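Local structure of GntR-family protein transcriptional regulator (Mycobacterium smegmatis, 3F8M) at residues A[77-82]-A[232-237]; A[176-181]-A[211-216]; A[202-207]-A[227-232]; A[125-130]-A[150-155]. The protein binds DNA as a GntR-family regulator and represses the phnDCE operon, involved in phosphate uptake, when phosphate is available in the cell. All blocks are in the same frame, centred on the assembly; numbering follows the deposited sequence.

Contact 1: A[77-82]-A[232-237]; sequences RPKIRQ and RMTFTA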
loop_
_atom_site.group_PDB
_atom_site.type_symbol
_atom_site.label_atom_id
_atom_site.label_comp_id
_atom_site.label_asym_id
_atom_site.label_seq_id
_atom_site.Cartn_x
_atom_site.Cartn_y
_atom_site.Cartn_z
ATOM N N ARG A 77 -3.918 20.012 -0.648
ATOM C CA ARG A 77 -4.823 19.275 0.242
ATOM C C ARG A 77 -4.065 18.026 0.688
ATOM O O ARG A 77 -3.652 17.221 -0.150
ATOM C CB ARG A 77 -6.138 18.876 -0.450
ATOM C CG ARG A 77 -7.169 18.303 0.539
ATOM C CD ARG A 77 -8.431 17.821 -0.152
ATOM N NE ARG A 77 -9.347 18.912 -0.441
ATOM C CZ ARG A 77 -9.525 19.403 -1.657
ATOM N NH1 ARG A 77 -8.872 18.868 -2.665
ATOM N NH2 ARG A 77 -10.361 20.407 -1.869
ATOM N N PRO A 78 -3.845 17.882 1.995
ATOM C CA PRO A 78 -3.024 16.789 2.428
ATOM C C PRO A 78 -3.778 15.451 2.267
ATOM O O PRO A 78 -4.997 15.398 2.489
ATOM C CB PRO A 78 -2.773 17.086 3.912
ATOM C CG PRO A 78 -3.417 18.342 4.215
ATOM C CD PRO A 78 -4.321 18.721 3.117
ATOM N N LYS A 79 -3.050 14.435 1.841
ATOM C CA LYS A 79 -3.558 13.049 1.877
ATOM C C LYS A 79 -3.784 12.639 3.314
ATOM O O LYS A 79 -2.966 12.959 4.195
ATOM C CB LYS A 79 -2.529 12.107 1.251
ATOM C CG LYS A 79 -2.281 12.368 -0.218
ATOM C CD LYS A 79 -1.174 11.469 -0.684
ATOM C CE LYS A 79 -0.995 11.532 -2.181
ATOM N NZ LYS A 79 0.145 10.626 -2.540
ATOM N N ILE A 80 -4.887 11.924 3.564
ATOM C CA ILE A 80 -5.062 11.252 4.851
ATOM C C ILE A 80 -4.018 10.172 4.978
ATOM O O ILE A 80 -3.829 9.413 4.046
ATOM C CB ILE A 80 -6.476 10.638 5.020
ATOM C CG1 ILE A 80 -7.511 11.748 5.135
ATOM C CG2 ILE A 80 -6.571 9.858 6.333
ATOM C CD1 ILE A 80 -8.852 11.368 4.562
ATOM N N ARG A 81 -3.314 10.143 6.112
ATOM C CA ARG A 81 -2.259 9.153 6.364
ATOM C C ARG A 81 -2.806 8.094 7.326
ATOM O O ARG A 81 -2.871 8.277 8.544
ATOM C CB ARG A 81 -1.003 9.836 6.926
ATOM C CG ARG A 81 -0.322 10.757 5.919
ATOM C CD ARG A 81 0.789 11.591 6.587
ATOM N NE ARG A 81 1.751 10.733 7.250
ATOM C CZ ARG A 81 2.834 10.222 6.663
ATOM N NH1 ARG A 81 3.110 10.492 5.390
ATOM N NH2 ARG A 81 3.640 9.426 7.351
ATOM N N GLN A 82 -3.254 6.999 6.758
ATOM C CA GLN A 82 -3.915 5.995 7.549
ATOM C C GLN A 82 -3.024 4.801 7.898
ATOM O O GLN A 82 -2.528 4.117 6.995
ATOM C CB GLN A 82 -5.116 5.532 6.752
ATOM C CG GLN A 82 -5.834 4.379 7.339
ATOM C CD GLN A 82 -7.298 4.463 7.040
ATOM O OE1 GLN A 82 -8.109 4.386 7.947
ATOM N NE2 GLN A 82 -7.650 4.630 5.758
ATOM N N ARG A 232 -5.576 10.976 -2.575
ATOM C CA ARG A 232 -6.145 11.426 -1.313
ATOM C C ARG A 232 -5.762 10.535 -0.140
ATOM O O ARG A 232 -6.182 10.761 1.016
ATOM C CB ARG A 232 -7.683 11.609 -1.445
ATOM C CG ARG A 232 -8.057 12.960 -2.115
ATOM C CD ARG A 232 -9.348 12.955 -2.933
ATOM N NE ARG A 232 -9.445 14.118 -3.836
ATOM C CZ ARG A 232 -10.512 14.435 -4.579
ATOM N NH1 ARG A 232 -11.648 13.698 -4.543
ATOM N NH2 ARG A 232 -10.457 15.523 -5.366
ATOM N N MET A 233 -4.935 9.527 -0.391
ATOM C CA MET A 233 -4.675 8.595 0.670
ATOM C C MET A 233 -3.246 8.102 0.672
ATOM O O MET A 233 -2.691 7.807 -0.399
ATOM C CB MET A 233 -5.670 7.425 0.544
ATOM C CG MET A 233 -5.407 6.250 1.475
ATOM S SD MET A 233 -5.776 6.664 3.201
ATOM C CE MET A 233 -7.290 7.621 2.983
ATOM N N THR A 234 -2.664 8.013 1.860
ATOM C CA THR A 234 -1.380 7.351 2.084
ATOM C C THR A 234 -1.563 6.320 3.157
ATOM O O THR A 234 -2.205 6.603 4.156
ATOM C CB THR A 234 -0.308 8.354 2.565
ATOM O OG1 THR A 234 -0.118 9.332 1.553
ATOM C CG2 THR A 234 0.978 7.671 2.828
ATOM N N PHE A 235 -0.991 5.132 2.981
ATOM C CA PHE A 235 -0.953 4.158 4.057
ATOM C C PHE A 235 0.408 4.085 4.699
ATOM O O PHE A 235 1.414 4.187 4.013
ATOM C CB PHE A 235 -1.367 2.789 3.542
ATOM C CG PHE A 235 -2.813 2.712 3.192
ATOM C CD1 PHE A 235 -3.774 2.645 4.200
ATOM C CD2 PHE A 235 -3.216 2.755 1.884
ATOM C CE1 PHE A 235 -5.103 2.599 3.890
ATOM C CE2 PHE A 235 -4.554 2.725 1.567
ATOM C CZ PHE A 235 -5.496 2.638 2.572
ATOM N N THR A 236 0.425 3.929 6.015
ATOM C CA THR A 236 1.645 3.793 6.789
ATOM C C THR A 236 1.578 2.488 7.569
ATOM O O THR A 236 0.502 2.042 7.984
ATOM C CB THR A 236 1.854 4.935 7.800
ATOM O OG1 THR A 236 0.930 4.782 8.879
ATOM C CG2 THR A 236 1.664 6.321 7.152
ATOM N N ALA A 237 2.732 1.868 7.758
ATOM C CA ALA A 237 2.783 0.576 8.411
ATOM C C ALA A 237 4.068 0.517 9.183
ATOM O O ALA A 237 5.164 0.693 8.623
ATOM C CB ALA A 237 2.670 -0.551 7.389
HETATM O O HOH W 1 -7.086 13.904 1.004
HETATM O O HOH W 2 -0.887 7.944 -2.666
HETATM O O HOH W 3 -0.248 7.293 9.662
#
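Ile80, Arg81 and Gln82 pair in parallel with Met233, Thr234 and Phe235. Four backbone hydrogen bonds hold this ladder: Ile80 N to Arg232 O, Thr234 N to Ile80 O (2.8 Å), Gln82 N to Thr234 O (2.8 Å) and Thr236 N to Gln82 O. Sulfur and apolar contacts fill the face of Ile80, Gln82, Met233 and Phe235. Met233 is bent at chi2 (71°), which puts SD 3.5 Å from Ile80 O; a second bend at chi3 sets CE 3.7 Å from Ile80 CB. The Gln82 amide runs beside the Phe235 ring, planes 6° apart, with Gln82 NE2 3.8 Å from Phe235 CE1. Arg81 and Thr234 lie on the other face. Lys79, just before the strand, crosses Thr234 at about a right angle, its CD 3.3 Å from Thr234 OG1; Lys79 NZ and Thr234 OG1 both bind Asp186 OD1 of the second subunit. One face of the Arg81 guanidinium receives Thr236 CG2. This parallel pair follows the winged-helix hairpin 66-75. Tyr89 and Ala93 of helix 89-94 pack on Ile80, Val142 of strand 140-150 backs Met233, and Phe235 to Ala237 continue the sheet antiparallel into the second subunit.

Contact 2: A[176-181]-A[211-216]; sequences IAFTRT and RVSYDQ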
loop_
_atom_site.group_PDB
_atom_site.type_symbol
_atom_site.label_atom_id
_atom_site.label_comp_id
_atom_site.label_asym_id
_atom_site.label_seq_id
_atom_site.Cartn_x
_atom_site.Cartn_y
_atom_site.Cartn_z
ATOM N N ILE A 176 -17.303 -8.304 20.214
ATOM C CA ILE A 176 -16.512 -8.983 19.175
ATOM C C ILE A 176 -15.236 -8.192 19.012
ATOM O O ILE A 176 -15.268 -7.006 18.654
ATOM C CB ILE A 176 -17.302 -9.078 17.839
ATOM C CG1 ILE A 176 -18.598 -9.871 18.053
ATOM C CG2 ILE A 176 -16.431 -9.662 16.696
ATOM C CD1 ILE A 176 -19.624 -9.754 16.904
ATOM N N ALA A 177 -14.110 -8.828 19.282
ATOM C CA ALA A 177 -12.837 -8.102 19.296
ATOM C C ALA A 177 -12.110 -8.339 17.980
ATOM O O ALA A 177 -12.120 -9.465 17.472
ATOM C CB ALA A 177 -11.963 -8.570 20.437
ATOM N N PHE A 178 -11.470 -7.291 17.465
ATOM C CA PHE A 178 -10.700 -7.401 16.225
ATOM C C PHE A 178 -9.340 -7.886 16.638
ATOM O O PHE A 178 -8.564 -7.129 17.211
ATOM C CB PHE A 178 -10.638 -6.056 15.472
ATOM C CG PHE A 178 -11.922 -5.717 14.742
ATOM C CD1 PHE A 178 -12.058 -5.976 13.375
ATOM C CD2 PHE A 178 -12.994 -5.129 15.417
ATOM C CE1 PHE A 178 -13.259 -5.678 12.701
ATOM C CE2 PHE A 178 -14.190 -4.808 14.755
ATOM C CZ PHE A 178 -14.326 -5.087 13.380
ATOM N N THR A 179 -9.088 -9.165 16.368
ATOM C CA THR A 179 -7.913 -9.870 16.879
ATOM C C THR A 179 -6.863 -10.066 15.776
ATOM O O THR A 179 -5.672 -9.865 16.003
ATOM C CB THR A 179 -8.341 -11.197 17.539
ATOM O OG1 THR A 179 -9.379 -10.923 18.499
ATOM C CG2 THR A 179 -7.156 -11.911 18.236
ATOM N N ARG A 180 -7.312 -10.382 14.566
ATOM C CA ARG A 180 -6.392 -10.559 13.430
ATOM C C ARG A 180 -7.016 -9.973 12.152
ATOM O O ARG A 180 -8.200 -10.250 11.871
ATOM C CB ARG A 180 -6.088 -12.058 13.259
ATOM C CG ARG A 180 -5.092 -12.435 12.174
ATOM C CD ARG A 180 -4.682 -13.895 12.381
ATOM N NE ARG A 180 -5.795 -14.817 12.199
ATOM C CZ ARG A 180 -6.112 -15.330 11.028
ATOM N NH1 ARG A 180 -5.387 -14.996 9.982
ATOM N NH2 ARG A 180 -7.126 -16.180 10.903
ATOM N N THR A 181 -6.238 -9.154 11.426
ATOM C CA THR A 181 -6.575 -8.731 10.053
ATOM C C THR A 181 -5.580 -9.275 9.028
ATOM O O THR A 181 -4.400 -9.528 9.365
ATOM C CB THR A 181 -6.656 -7.207 9.878
ATOM O OG1 THR A 181 -5.460 -6.585 10.355
ATOM C CG2 THR A 181 -7.868 -6.642 10.626
ATOM N N ARG A 211 -9.652 -6.923 2.798
ATOM C CA ARG A 211 -9.393 -7.342 4.171
ATOM C C ARG A 211 -10.348 -8.417 4.628
ATOM O O ARG A 211 -11.518 -8.374 4.287
ATOM C CB ARG A 211 -9.556 -6.161 5.110
ATOM C CG ARG A 211 -9.731 -6.567 6.580
ATOM C CD ARG A 211 -9.589 -5.381 7.507
ATOM N NE ARG A 211 -8.279 -4.734 7.402
ATOM C CZ ARG A 211 -7.869 -3.787 8.239
ATOM N NH1 ARG A 211 -8.661 -3.382 9.231
ATOM N NH2 ARG A 211 -6.672 -3.247 8.103
ATOM N N VAL A 212 -9.847 -9.383 5.388
ATOM C CA VAL A 212 -10.697 -10.255 6.180
ATOM C C VAL A 212 -10.239 -10.015 7.613
ATOM O O VAL A 212 -9.023 -9.999 7.892
ATOM C CB VAL A 212 -10.566 -11.753 5.836
ATOM C CG1 VAL A 212 -11.606 -12.561 6.605
ATOM C CG2 VAL A 212 -10.723 -11.977 4.308
ATOM N N SER A 213 -11.207 -9.837 8.506
ATOM C CA SER A 213 -10.933 -9.647 9.921
ATOM C C SER A 213 -11.475 -10.829 10.681
ATOM O O SER A 213 -12.508 -11.404 10.304
ATOM C CB SER A 213 -11.598 -8.372 10.466
ATOM O OG SER A 213 -11.165 -7.239 9.780
ATOM N N TYR A 214 -10.779 -11.149 11.770
ATOM C CA TYR A 214 -11.051 -12.287 12.606
ATOM C C TYR A 214 -11.096 -11.868 14.082
ATOM O O TYR A 214 -10.331 -11.000 14.533
ATOM C CB TYR A 214 -9.954 -13.351 12.423
ATOM C CG TYR A 214 -9.825 -13.861 10.997
ATOM C CD1 TYR A 214 -10.593 -14.927 10.563
ATOM C CD2 TYR A 214 -8.941 -13.258 10.111
ATOM C CE1 TYR A 214 -10.486 -15.386 9.246
ATOM C CE2 TYR A 214 -8.819 -13.697 8.809
ATOM C CZ TYR A 214 -9.581 -14.757 8.393
ATOM O OH TYR A 214 -9.441 -15.185 7.120
ATOM N N ASP A 215 -12.005 -12.500 14.806
ATOM C CA ASP A 215 -12.295 -12.150 16.195
ATOM C C ASP A 215 -11.467 -12.995 17.169
ATOM O O ASP A 215 -10.560 -13.730 16.756
ATOM C CB ASP A 215 -13.807 -12.229 16.511
ATOM C CG ASP A 215 -14.350 -13.651 16.525
ATOM O OD1 ASP A 215 -13.554 -14.609 16.644
ATOM O OD2 ASP A 215 -15.584 -13.825 16.430
ATOM N N GLN A 216 -11.810 -12.893 18.448
ATOM C CA GLN A 216 -11.058 -13.562 19.528
ATOM C C GLN A 216 -11.116 -15.101 19.437
ATOM O O GLN A 216 -10.243 -15.789 19.994
ATOM C CB GLN A 216 -11.517 -13.050 20.905
ATOM C CG GLN A 216 -12.986 -13.332 21.249
ATOM C CD GLN A 216 -13.913 -12.154 20.918
ATOM O OE1 GLN A 216 -13.825 -11.567 19.842
ATOM N NE2 GLN A 216 -14.816 -11.820 21.848
#
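Arg180 reaches across to Tyr214 with CG anti to its backbone N (chi1 -177°) and a bend at chi3 (65°) that turns NE back. The guanidinium lies flat on the ring, planes 11° apart: Arg180 CZ sits 4.0 Å from the Tyr214 ring centroid in a cation-pi stack, and NH2 is over the ring centre. The same NH2 is salt-bridged to Asp218, which would hold the group in place. Behind the stack the backbone forms a classic beta bulge. Thr179 N (2.9 Å) and Arg180 N (3.1 Å) both donate to Tyr214 O, and Tyr214 N returns a bond of 2.7 Å to Arg180 O. On the face opposite the stack, Thr181 CG2 rests 3.6 Å from Arg211 NH1, over one face of that guanidinium, whose NH2 is hydrogen-bonded to Gly85 O and salt-bridged to Asp183. Thr181 CG2 is also 3.5 Å from Ser213 OG, which bonds Glu222. Ser213 CB meets the edge of the Phe178 ring. Past the bulge, Gln216 OE1 accepts a nearly straight hydrogen bond from Ala177 N (2.8 Å), and Ile176 CG2 packs on Asp215 CB. These strand ends belong to the antiparallel UTRA sheet: strand 220-229 flanks 206-214, helix 167-173 packs on Ile176 and Phe178, with Tyr168 stacked on the Phe178 ring, and Arg180 and Thr181 pair with a strand of the second subunit.

Contact 3: A[202-207]-A[227-232]; sequences ARTPMF and LYRGDR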
loop_
_atom_site.group_PDB
_atom_site.type_symbol
_atom_site.label_atom_id
_atom_site.label_comp_id
_atom_site.label_asym_id
_atom_site.label_seq_id
_atom_site.Cartn_x
_atom_site.Cartn_y
_atom_site.Cartn_z
ATOM N N ALA A 202 -11.542 7.294 -15.614
ATOM C CA ALA A 202 -11.005 5.979 -15.910
ATOM C C ALA A 202 -9.497 5.816 -15.695
ATOM O O ALA A 202 -8.999 4.690 -15.585
ATOM C CB ALA A 202 -11.434 5.563 -17.326
ATOM N N ARG A 203 -8.764 6.927 -15.583
ATOM C CA ARG A 203 -7.316 6.883 -15.467
ATOM C C ARG A 203 -6.823 7.203 -14.081
ATOM O O ARG A 203 -5.648 7.046 -13.803
ATOM C CB ARG A 203 -6.659 7.866 -16.453
ATOM C CG ARG A 203 -7.069 7.665 -17.883
ATOM C CD ARG A 203 -6.676 8.910 -18.704
ATOM N N THR A 204 -7.736 7.637 -13.209
ATOM C CA THR A 204 -7.379 7.977 -11.827
ATOM C C THR A 204 -6.796 6.795 -11.073
ATOM O O THR A 204 -7.488 5.789 -10.877
ATOM C CB THR A 204 -8.603 8.450 -11.050
ATOM O OG1 THR A 204 -9.232 9.508 -11.762
ATOM C CG2 THR A 204 -8.222 8.905 -9.646
ATOM N N PRO A 205 -5.538 6.906 -10.620
ATOM C CA PRO A 205 -4.916 5.816 -9.868
ATOM C C PRO A 205 -5.590 5.606 -8.488
ATOM O O PRO A 205 -5.821 6.598 -7.760
ATOM C CB PRO A 205 -3.466 6.265 -9.712
ATOM C CG PRO A 205 -3.281 7.237 -10.844
ATOM C CD PRO A 205 -4.561 7.947 -10.992
ATOM N N MET A 206 -5.929 4.342 -8.202
ATOM C CA MET A 206 -6.563 3.908 -6.929
ATOM C C MET A 206 -5.734 2.878 -6.175
ATOM O O MET A 206 -4.977 2.118 -6.768
ATOM C CB MET A 206 -7.941 3.250 -7.188
ATOM C CG MET A 206 -8.788 3.828 -8.308
ATOM S SD MET A 206 -9.349 5.486 -7.945
ATOM C CE MET A 206 -10.217 5.308 -6.485
ATOM N N PHE A 207 -5.897 2.837 -4.852
ATOM C CA PHE A 207 -5.486 1.747 -4.014
ATOM C C PHE A 207 -6.733 0.828 -3.920
ATOM O O PHE A 207 -7.845 1.336 -3.821
ATOM C CB PHE A 207 -5.266 2.214 -2.604
ATOM C CG PHE A 207 -3.894 2.786 -2.316
ATOM C CD1 PHE A 207 -2.772 1.950 -2.240
ATOM C CD2 PHE A 207 -3.769 4.134 -1.998
ATOM C CE1 PHE A 207 -1.510 2.474 -1.915
ATOM C CE2 PHE A 207 -2.495 4.672 -1.670
ATOM C CZ PHE A 207 -1.395 3.830 -1.635
ATOM N N LEU A 227 -11.745 0.923 -2.024
ATOM C CA LEU A 227 -11.118 1.475 -3.205
ATOM C C LEU A 227 -10.891 2.960 -2.900
ATOM O O LEU A 227 -11.864 3.707 -2.737
ATOM C CB LEU A 227 -12.009 1.278 -4.427
ATOM C CG LEU A 227 -11.455 1.766 -5.771
ATOM C CD1 LEU A 227 -10.525 0.695 -6.381
ATOM C CD2 LEU A 227 -12.562 2.178 -6.767
ATOM N N TYR A 228 -9.615 3.370 -2.782
ATOM C CA TYR A 228 -9.274 4.741 -2.374
ATOM C C TYR A 228 -8.569 5.467 -3.519
ATOM O O TYR A 228 -7.779 4.847 -4.219
ATOM C CB TYR A 228 -8.289 4.688 -1.217
ATOM C CG TYR A 228 -8.805 4.253 0.149
ATOM C CD1 TYR A 228 -9.507 5.154 0.951
ATOM C CD2 TYR A 228 -8.554 2.976 0.648
ATOM C CE1 TYR A 228 -9.967 4.787 2.214
ATOM C CE2 TYR A 228 -9.012 2.587 1.938
ATOM C CZ TYR A 228 -9.714 3.511 2.696
ATOM O OH TYR A 228 -10.189 3.214 3.955
ATOM N N ARG A 229 -8.857 6.756 -3.693
ATOM C CA ARG A 229 -8.124 7.571 -4.693
ATOM C C ARG A 229 -6.703 7.725 -4.203
ATOM O O ARG A 229 -6.476 8.149 -3.072
ATOM C CB ARG A 229 -8.760 8.957 -4.831
ATOM C CG ARG A 229 -10.100 8.973 -5.565
ATOM C CD ARG A 229 -10.678 10.397 -5.546
ATOM N NE ARG A 229 -9.743 11.325 -6.210
ATOM C CZ ARG A 229 -10.088 12.134 -7.207
ATOM N NH1 ARG A 229 -11.334 12.136 -7.660
ATOM N NH2 ARG A 229 -9.186 12.954 -7.753
ATOM N N GLY A 230 -5.750 7.378 -5.057
ATOM C CA GLY A 230 -4.309 7.449 -4.676
ATOM C C GLY A 230 -3.913 8.873 -4.272
ATOM O O GLY A 230 -3.093 9.051 -3.371
ATOM N N ASP A 231 -4.543 9.866 -4.889
ATOM C CA ASP A 231 -4.248 11.300 -4.620
ATOM C C ASP A 231 -4.824 11.817 -3.292
ATOM O O ASP A 231 -4.530 12.954 -2.875
ATOM C CB ASP A 231 -4.612 12.197 -5.822
ATOM C CG ASP A 231 -6.094 12.176 -6.188
ATOM O OD1 ASP A 231 -6.943 11.562 -5.462
ATOM O OD2 ASP A 231 -6.413 12.750 -7.248
ATOM N N ARG A 232 -5.576 10.976 -2.575
ATOM C CA ARG A 232 -6.145 11.426 -1.313
ATOM C C ARG A 232 -5.762 10.535 -0.140
ATOM O O ARG A 232 -6.182 10.761 1.016
ATOM C CB ARG A 232 -7.683 11.609 -1.445
ATOM C CG ARG A 232 -8.057 12.960 -2.115
ATOM C CD ARG A 232 -9.348 12.955 -2.933
ATOM N NE ARG A 232 -9.445 14.118 -3.836
ATOM C CZ ARG A 232 -10.512 14.435 -4.579
ATOM N NH1 ARG A 232 -11.648 13.698 -4.543
ATOM N NH2 ARG A 232 -10.457 15.523 -5.366
HETATM O O HOH W 4 -5.060 9.175 -7.751
#
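Met206 packs tightly against Leu227 and the backbone of Tyr228 and Arg229. Bends at chi2 (-67°) and chi3 (-58°) fold its thioether back across the partner strand, bringing CE to 3.4 Å from Tyr228 O and 3.8 Å from Arg229 CG. Leu227 crosses this side chain at about a right angle, its CD1 3.7 Å from Met206 CB. Beside it the backbone is joined by Phe207 N to Tyr228 O (2.8 Å) and Tyr228 N to Phe207 O (2.9 Å). On the face shared by Phe207 and Tyr228 the CB atoms approach each other, and both rings meet Phe235 edge-to-face. The side toward Asp231 is looser and wetter. Gly230 N still donates to Pro205 O (2.8 Å), but this oxygen also accepts a hydrogen bond from a water, which Asp231 N in turn reaches by a weak bond. Thr204 CG2 lies more distantly over one face of the Arg229 guanidinium. Arg229 grips Asp231 side-on, NE to OD1 and NH2 to OD2 (2.8 Å), each oxygen using its syn lone pair. Arg229 CZ lies over the centre of one face of the Arg232 guanidinium, whose NH1 is bonded to Arg141 O; the carboxylate probably eases the repulsion between the two cations. Met206 with Arg229 and Phe207 with Tyr228 thus close the open end of an antiparallel beta hairpin, strands 206-214 and 220-229, within the UTRA sheet.

Contact 4: A[125-130]-A[150-155]; sequences GAPVLQ and PAQRYP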
loop_
_atom_site.group_PDB
_atom_site.type_symbol
_atom_site.label_atom_id
_atom_site.label_comp_id
_atom_site.label_asym_id
_atom_site.label_seq_id
_atom_site.Cartn_x
_atom_site.Cartn_y
_atom_site.Cartn_z
ATOM N N GLY A 125 -24.786 -20.219 0.808
ATOM C CA GLY A 125 -26.159 -19.739 0.862
ATOM C C GLY A 125 -26.506 -18.893 2.078
ATOM O O GLY A 125 -27.598 -18.321 2.134
ATOM N N ALA A 126 -25.612 -18.822 3.057
ATOM C CA ALA A 126 -25.903 -18.081 4.295
ATOM C C ALA A 126 -26.124 -16.585 3.977
ATOM O O ALA A 126 -25.518 -16.047 3.025
ATOM C CB ALA A 126 -24.769 -18.225 5.281
ATOM N N PRO A 127 -26.949 -15.914 4.780
ATOM C CA PRO A 127 -27.295 -14.507 4.505
ATOM C C PRO A 127 -26.084 -13.590 4.744
ATOM O O PRO A 127 -25.322 -13.785 5.657
ATOM C CB PRO A 127 -28.420 -14.233 5.502
ATOM C CG PRO A 127 -28.121 -15.120 6.632
ATOM C CD PRO A 127 -27.642 -16.407 5.991
ATOM N N VAL A 128 -25.900 -12.640 3.846
ATOM C CA VAL A 128 -24.758 -11.720 3.931
ATOM C C VAL A 128 -25.386 -10.334 3.886
ATOM O O VAL A 128 -26.258 -10.075 3.023
ATOM C CB VAL A 128 -23.819 -11.934 2.752
ATOM C CG1 VAL A 128 -22.802 -10.688 2.619
ATOM C CG2 VAL A 128 -23.076 -13.220 2.966
ATOM N N LEU A 129 -24.987 -9.467 4.825
ATOM C CA LEU A 129 -25.430 -8.098 4.826
ATOM C C LEU A 129 -24.279 -7.284 4.292
ATOM O O LEU A 129 -23.202 -7.380 4.844
ATOM C CB LEU A 129 -25.813 -7.640 6.238
ATOM C CG LEU A 129 -26.272 -6.188 6.411
ATOM C CD1 LEU A 129 -27.452 -5.878 5.502
ATOM C CD2 LEU A 129 -26.616 -5.885 7.934
ATOM N N GLN A 130 -24.504 -6.501 3.234
ATOM C CA GLN A 130 -23.406 -5.665 2.675
ATOM C C GLN A 130 -23.678 -4.201 2.933
ATOM O O GLN A 130 -24.779 -3.718 2.657
ATOM C CB GLN A 130 -23.294 -5.879 1.175
ATOM C CG GLN A 130 -22.235 -4.967 0.488
ATOM C CD GLN A 130 -22.132 -5.236 -0.990
ATOM O OE1 GLN A 130 -21.414 -6.137 -1.395
ATOM N NE2 GLN A 130 -22.813 -4.438 -1.800
ATOM N N PRO A 150 -21.312 -11.593 7.605
ATOM C CA PRO A 150 -22.236 -12.723 7.823
ATOM C C PRO A 150 -23.437 -12.214 8.643
ATOM O O PRO A 150 -23.258 -11.820 9.800
ATOM C CB PRO A 150 -21.367 -13.739 8.592
ATOM C CG PRO A 150 -20.317 -12.891 9.328
ATOM C CD PRO A 150 -20.033 -11.764 8.304
ATOM N N ALA A 151 -24.602 -12.109 8.000
ATOM C CA ALA A 151 -25.784 -11.407 8.550
ATOM C C ALA A 151 -26.221 -11.989 9.867
ATOM O O ALA A 151 -26.711 -11.254 10.741
ATOM C CB ALA A 151 -26.950 -11.478 7.597
ATOM N N GLN A 152 -26.041 -13.306 10.006
ATOM C CA GLN A 152 -26.426 -14.041 11.233
ATOM C C GLN A 152 -25.704 -13.546 12.464
ATOM O O GLN A 152 -26.220 -13.587 13.581
ATOM C CB GLN A 152 -26.241 -15.554 11.038
ATOM C CG GLN A 152 -27.276 -16.071 10.052
ATOM C CD GLN A 152 -27.627 -17.529 10.197
ATOM O OE1 GLN A 152 -26.750 -18.405 10.305
ATOM N NE2 GLN A 152 -28.927 -17.812 10.160
ATOM N N ARG A 153 -24.471 -13.084 12.269
ATOM C CA ARG A 153 -23.673 -12.573 13.392
ATOM C C ARG A 153 -24.134 -11.222 13.940
ATOM O O ARG A 153 -23.730 -10.846 15.036
ATOM C CB ARG A 153 -22.185 -12.451 13.054
ATOM C CG ARG A 153 -21.419 -13.779 12.775
ATOM C CD ARG A 153 -19.923 -13.563 12.999
ATOM N NE ARG A 153 -19.634 -13.296 14.404
ATOM C CZ ARG A 153 -18.426 -13.171 14.933
ATOM N NH1 ARG A 153 -17.330 -13.277 14.182
ATOM N NH2 ARG A 153 -18.308 -12.938 16.236
ATOM N N TYR A 154 -24.946 -10.487 13.190
ATOM C CA TYR A 154 -25.255 -9.087 13.570
ATOM C C TYR A 154 -26.730 -8.727 13.527
ATOM O O TYR A 154 -27.127 -7.814 12.820
ATOM C CB TYR A 154 -24.441 -8.079 12.700
ATOM C CG TYR A 154 -22.976 -8.420 12.639
ATOM C CD1 TYR A 154 -22.140 -8.194 13.731
ATOM C CD2 TYR A 154 -22.421 -8.964 11.472
ATOM C CE1 TYR A 154 -20.779 -8.515 13.669
ATOM C CE2 TYR A 154 -21.064 -9.281 11.400
ATOM C CZ TYR A 154 -20.255 -9.072 12.516
ATOM O OH TYR A 154 -18.914 -9.373 12.442
ATOM N N PRO A 155 -27.581 -9.426 14.318
ATOM C CA PRO A 155 -28.977 -9.011 14.248
ATOM C C PRO A 155 -29.158 -7.562 14.713
ATOM O O PRO A 155 -28.444 -7.058 15.608
ATOM C CB PRO A 155 -29.721 -10.014 15.197
ATOM C CG PRO A 155 -28.674 -10.487 16.120
ATOM C CD PRO A 155 -27.356 -10.497 15.297
HETATM O O HOH W 5 -24.681 -15.163 8.055
#
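Pro127 lays its ring against Ala151 and Gln152. CB comes first, 3.8 Å from Ala151 CB. CG, the tip, meets two partners: Ala151 CB at 3.9 Å and Gln152 CG at 3.6 Å, the latter in the one of two deposited conformers described here. CD, where the ring closes back on the backbone, is 4.1 Å from the same Gln152 CG, and the two side chains cross at an oblique angle. Gln152 CG is anti to its carbonyl carbon (chi1 -69°), beside the backbone N, and the chain is extended beyond it. Ala151 CB is the apolar centre of the contact, for beyond Pro127 it also meets Leu129 CB at 4.2 Å. The single direct hydrogen bond is Ala151 N to Pro127 O (3.0 Å), with the donor standing 41° out of the carbonyl plane. A water donates to the same Pro127 O (2.8 Å) and accepts from Gln152 N, giving this edge a second, solvent-mediated link. Val128 and Pro150 form an antiparallel bridge, a non-hydrogen-bonded pair, just before the chain turns into the 3-10 segment 151-153. The contact lies at the open end of the hairpin of strands 127-137 and 140-150. Strand 100-111 flanks the first strand, packing on Leu129 through Trp107; helix 157-160 adds Leu157, and Tyr154 and Arg153 bond the backbone of strand 220-229 at Ile221 and Ala220.

How the contacts relate
Contacts 2, 3 and 4 belong to the six-stranded antiparallel UTRA sheet, whereas contact 1 forms the small parallel sheet beside it. Contacts 1 and 3 share Arg232, their centres about 12 Å apart; Met233 O of one lies 3.4 Å from Phe207 CE2 of the other. Contacts 2 and 3 use the two ends of strand 206-214, with centres about 27 Å apart. Contact 4 meets contact 2 through a salt bridge, Asp215 OD2 to Arg153 NH2 (2.9 Å), and through Ile176 packing on Tyr154. Contacts 1, 2 and 3 reach the second subunit; contact 4 does not. A glycerol, probably from crystallisation, lies about 5 Å from the Tyr214 side chain in contact 2.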